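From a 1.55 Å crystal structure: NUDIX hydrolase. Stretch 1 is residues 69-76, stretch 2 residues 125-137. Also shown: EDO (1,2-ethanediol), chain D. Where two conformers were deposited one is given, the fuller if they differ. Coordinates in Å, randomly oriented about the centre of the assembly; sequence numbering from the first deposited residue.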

# COMPACT_ATOMS: atom_id res chain seq x y z
N LEU A 69 -2.31 -10.44 6.43
CA LEU A 69 -0.98 -9.86 6.27
C LEU A 69 -0.31 -10.65 5.16
O LEU A 69 -0.39 -11.90 5.15
N THR A 70 0.37 -9.96 4.26
CA THR A 70 1.09 -10.68 3.21
C THR A 70 2.61 -10.66 3.38
O THR A 70 3.29 -11.54 2.84
N GLY A 71 3.14 -9.65 4.08
CA GLY A 71 4.57 -9.62 4.35
C GLY A 71 4.97 -8.36 5.07
O GLY A 71 4.21 -7.39 5.09
N ILE A 72 6.13 -8.41 5.72
CA ILE A 72 6.71 -7.22 6.36
C ILE A 72 8.10 -7.03 5.80
O ILE A 72 8.92 -7.94 5.88
N TYR A 73 8.33 -5.86 5.22
CA TYR A 73 9.57 -5.62 4.44
C TYR A 73 10.41 -4.58 5.11
O TYR A 73 9.91 -3.50 5.43
N HIS A 74 11.67 -4.93 5.35
CA HIS A 74 12.55 -4.06 6.10
C HIS A 74 13.66 -3.67 5.13
O HIS A 74 14.47 -4.51 4.75
N TRP A 75 13.68 -2.42 4.71
CA TRP A 75 14.73 -2.01 3.77
C TRP A 75 15.14 -0.57 3.91
O TRP A 75 14.45 0.20 4.57
N THR A 76 16.27 -0.22 3.30
CA THR A 76 16.72 1.16 3.29
C THR A 76 16.73 1.68 1.86
O THR A 76 17.26 1.04 0.97
N ARG A 125 7.56 3.13 -7.54
CA ARG A 125 8.12 3.95 -6.48
C ARG A 125 9.33 3.28 -5.80
O ARG A 125 10.34 3.93 -5.54
N THR A 126 9.23 1.99 -5.53
CA THR A 126 10.35 1.24 -4.91
C THR A 126 10.30 -0.19 -5.45
O THR A 126 9.31 -0.57 -6.05
N PRO A 127 11.37 -0.98 -5.22
CA PRO A 127 11.34 -2.38 -5.57
C PRO A 127 10.24 -3.19 -4.87
O PRO A 127 9.89 -4.30 -5.32
N LEU A 128 9.67 -2.64 -3.79
CA LEU A 128 8.63 -3.34 -3.04
C LEU A 128 7.29 -3.40 -3.75
O LEU A 128 6.44 -4.26 -3.43
N VAL A 129 7.10 -2.50 -4.72
CA VAL A 129 5.83 -2.48 -5.46
C VAL A 129 5.68 -3.83 -6.13
O VAL A 129 4.62 -4.48 -6.03
N MSE A 130 6.73 -4.27 -6.82
CA MSE A 130 6.67 -5.55 -7.48
C MSE A 130 6.76 -6.70 -6.47
O MSE A 130 6.02 -7.70 -6.57
N GLN A 131 7.65 -6.57 -5.49
CA GLN A 131 7.88 -7.70 -4.56
C GLN A 131 6.61 -8.05 -3.79
O GLN A 131 6.28 -9.24 -3.60
N CYS A 132 5.89 -7.02 -3.31
CA CYS A 132 4.65 -7.22 -2.52
C CYS A 132 3.61 -8.01 -3.34
O CYS A 132 2.91 -8.89 -2.85
N ILE A 133 3.54 -7.69 -4.63
CA ILE A 133 2.61 -8.42 -5.52
C ILE A 133 3.05 -9.86 -5.75
O ILE A 133 2.23 -10.77 -5.72
N GLU A 134 4.35 -10.06 -5.96
CA GLU A 134 4.91 -11.41 -6.14
C GLU A 134 4.61 -12.31 -4.95
O GLU A 134 4.13 -13.42 -5.12
N ASP A 135 4.83 -11.78 -3.75
CA ASP A 135 4.62 -12.54 -2.53
C ASP A 135 3.13 -12.87 -2.37
O ASP A 135 2.78 -14.01 -2.04
N TYR A 136 2.26 -11.91 -2.67
CA TYR A 136 0.82 -12.13 -2.62
C TYR A 136 0.43 -13.23 -3.61
O TYR A 136 -0.34 -14.16 -3.28
N HIS A 137 0.97 -13.14 -4.82
CA HIS A 137 0.68 -14.12 -5.87
C HIS A 137 1.21 -15.50 -5.50
O HIS A 137 0.60 -16.52 -5.86

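Packing of a helix (128-137) against a β-strand (69-76) in a NUDIX hydrolase. The two axes approach to 8.1 Å and run at 141° to one another, closer to antiparallel than to perpendicular, so the start of stretch 2 lies near Trp-75 and its end near Thr-70. From the strand, Thr-70 (p), Tyr-73 (m) and Trp-75 (chi1 88°) point toward the helix and supply its contacts; His-74 points away, and Gly-71 has no side chain, leaving room where a CB would come within 2.7 Å of Tyr-73 OH. In all, 437 Å² is buried between the stretches, summed over both sides.

Arg-125 opens stretch 2 out of reach of the strand. With chi1 and chi3 t and chi2 between wells at 111°, its guanidinium reaches a 1,2-ethanediol, probably from the crystallisation liquor, and Arg-125 NH1 donates a weak hydrogen bond to EDO O1 (3.1 Å), which lies at the edge of the group. Thr-126 (p) points toward the strand and does two jobs: its OG1 accepts from Leu-128 N (3.0 Å), capping a backbone amide at the turn into the helix, while its CG2 lies 4.3 Å from Trp-75 CZ2. Pro-127 points sideways and adds little.

Leu-128 (m, t), given here in one of two deposited conformers, is the apolar centre of the contact. It reaches both aromatic residues through the same methyl: Leu-128 CD1 sits over one face of the Trp-75 six-membered ring, 3.1 Å from its centroid in a CH-pi contact, and also lies 3.7 Å from Tyr-73 CB. The 2.9 Å between Leu-128 CD1 and Trp-75 CZ3 is very tight for two carbons. Val-129 (t) and selenomethionine Met-130 (t, p) are buried but out of the strand's reach. Gln-131 (t, p) points toward it, its CG 4.0 Å from Tyr-73 CE1.

Cys-132 (m), also modelled in two conformers, has a sideways CA-to-CB bond, yet its SG comes 3.4 Å from Tyr-73 CE2 and 4.0 Å from the ring centroid, an oblique sulfur-aromatic contact. Its backbone serves too: water 1 donates to Cys-132 O (2.9 Å) and to Tyr-73 OH (2.8 Å), and hydrogen-bonds to Thr-70 OG1 (2.7 Å), tying the helix backbone to two strand side chains. Ile-133 (m, t) points away, and Glu-134 (m, t) points sideways without touching the strand.

Asp-135 (m) points toward the strand and makes the direct hydrogen bond between the stretches: Tyr-73 OH donates to Asp-135 OD2 (2.6 Å), a short bond lying near the plane of the phenol ring. The tyrosine hydroxyl thus gives its proton to the carboxylate while accepting one from the water. Tyr-136 (t) starts sideways, and the edge of its ring meets Thr-70, with Tyr-136 CD1 4.0 Å from Thr-70 CG2; its hydroxyl is bonded elsewhere in the structure. His-137 (t) is exposed and out of reach.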

# COMPACT_ATOMS: atom_id res chain seq x y z
CB LEU A 69 -0.22 -10.03 7.57
CG LEU A 69 1.18 -9.47 7.63
CD1 LEU A 69 1.08 -7.94 7.70
CD2 LEU A 69 1.82 -10.08 8.90
CB THR A 70 0.75 -10.17 1.79
OG1 THR A 70 1.04 -8.77 1.71
CG2 THR A 70 -0.72 -10.41 1.48
CB ILE A 72 6.80 -7.46 7.89
CG1 ILE A 72 5.39 -7.77 8.43
CG2 ILE A 72 7.41 -6.20 8.60
CD1 ILE A 72 5.40 -8.24 9.93
CB TYR A 73 9.22 -5.15 2.98
CG TYR A 73 8.31 -6.15 2.28
CD1 TYR A 73 8.87 -7.22 1.54
CD2 TYR A 73 6.92 -6.09 2.42
CE1 TYR A 73 8.04 -8.17 0.92
CE2 TYR A 73 6.10 -7.06 1.83
CZ TYR A 73 6.68 -8.11 1.10
OH TYR A 73 5.89 -9.06 0.52
CB HIS A 74 13.07 -4.87 7.32
CG HIS A 74 14.08 -4.15 8.16
ND1 HIS A 74 14.77 -4.78 9.17
CD2 HIS A 74 14.54 -2.88 8.12
CE1 HIS A 74 15.59 -3.92 9.75
NE2 HIS A 74 15.50 -2.76 9.11
CB TRP A 75 14.29 -2.32 2.35
CG TRP A 75 13.53 -1.26 1.74
CD1 TRP A 75 13.97 -0.38 0.77
CD2 TRP A 75 12.20 -0.91 2.04
NE1 TRP A 75 12.97 0.49 0.46
CE2 TRP A 75 11.87 0.20 1.21
CE3 TRP A 75 11.25 -1.42 2.92
CZ2 TRP A 75 10.62 0.80 1.24
CZ3 TRP A 75 9.99 -0.83 2.95
CH2 TRP A 75 9.68 0.28 2.12
CB THR A 76 18.12 1.29 3.90
OG1 THR A 76 18.07 0.75 5.23
CG2 THR A 76 18.55 2.77 3.96
CB ARG A 125 7.04 4.34 -5.47
CG ARG A 125 7.56 5.05 -4.24
CD ARG A 125 7.12 6.46 -4.23
NE ARG A 125 7.58 7.24 -3.06
CZ ARG A 125 6.79 7.67 -2.06
NH1 ARG A 125 5.48 7.38 -2.04
NH2 ARG A 125 7.31 8.41 -1.07
CB THR A 126 10.19 1.13 -3.36
OG1 THR A 126 9.10 0.26 -3.06
CG2 THR A 126 9.98 2.52 -2.68
CB PRO A 127 12.75 -2.87 -5.16
CG PRO A 127 13.58 -1.66 -5.22
CD PRO A 127 12.68 -0.61 -4.63
CB LEU A 128 8.44 -2.72 -1.65
CG LEU A 128 9.66 -2.60 -0.74
CD1 LEU A 128 9.09 -2.32 0.63
CD2 LEU A 128 10.56 -3.86 -0.75
CB VAL A 129 5.79 -1.35 -6.50
CG1 VAL A 129 4.49 -1.40 -7.25
CG2 VAL A 129 5.89 -0.01 -5.78
CB MSE A 130 7.80 -5.64 -8.54
CG MSE A 130 7.69 -6.81 -9.47
SE MSE A 130 6.28 -6.43 -10.80
CE MSE A 130 5.06 -7.67 -10.02
CB GLN A 131 9.02 -7.41 -3.57
CG GLN A 131 9.44 -8.66 -2.77
CD GLN A 131 9.90 -9.79 -3.69
OE1 GLN A 131 9.37 -10.91 -3.66
NE2 GLN A 131 10.81 -9.48 -4.56
CB CYS A 132 4.11 -5.86 -2.02
SG CYS A 132 5.20 -5.04 -0.77
CB ILE A 133 2.46 -7.68 -6.89
CG1 ILE A 133 1.68 -6.39 -6.66
CG2 ILE A 133 1.76 -8.56 -7.93
CD1 ILE A 133 1.76 -5.37 -7.82
CB GLU A 134 6.41 -11.34 -6.41
CG GLU A 134 6.67 -10.65 -7.78
CD GLU A 134 8.14 -10.40 -8.06
OE1 GLU A 134 8.95 -10.26 -7.11
OE2 GLU A 134 8.49 -10.31 -9.25
CB ASP A 135 5.19 -11.76 -1.35
CG ASP A 135 6.72 -11.72 -1.36
OD1 ASP A 135 7.32 -12.54 -2.09
OD2 ASP A 135 7.32 -10.91 -0.62
CB TYR A 136 0.09 -10.84 -2.98
CG TYR A 136 -1.39 -11.04 -3.21
CD1 TYR A 136 -2.27 -11.20 -2.14
CD2 TYR A 136 -1.90 -11.08 -4.50
CE1 TYR A 136 -3.61 -11.40 -2.35
CE2 TYR A 136 -3.27 -11.28 -4.73
CZ TYR A 136 -4.11 -11.43 -3.65
OH TYR A 136 -5.45 -11.64 -3.88
CB HIS A 137 1.28 -13.69 -7.22
CG HIS A 137 0.80 -14.50 -8.38
ND1 HIS A 137 -0.31 -14.14 -9.13
CD2 HIS A 137 1.26 -15.66 -8.92
CE1 HIS A 137 -0.50 -15.04 -10.09
NE2 HIS A 137 0.44 -15.97 -9.98
C1 EDO D . 1.86 7.43 0.03
O1 EDO D . 3.00 6.58 -0.30
C2 EDO D . 1.97 8.24 1.35
O2 EDO D . 0.68 8.59 1.96
O HOH W 1 3.17 -8.75 0.04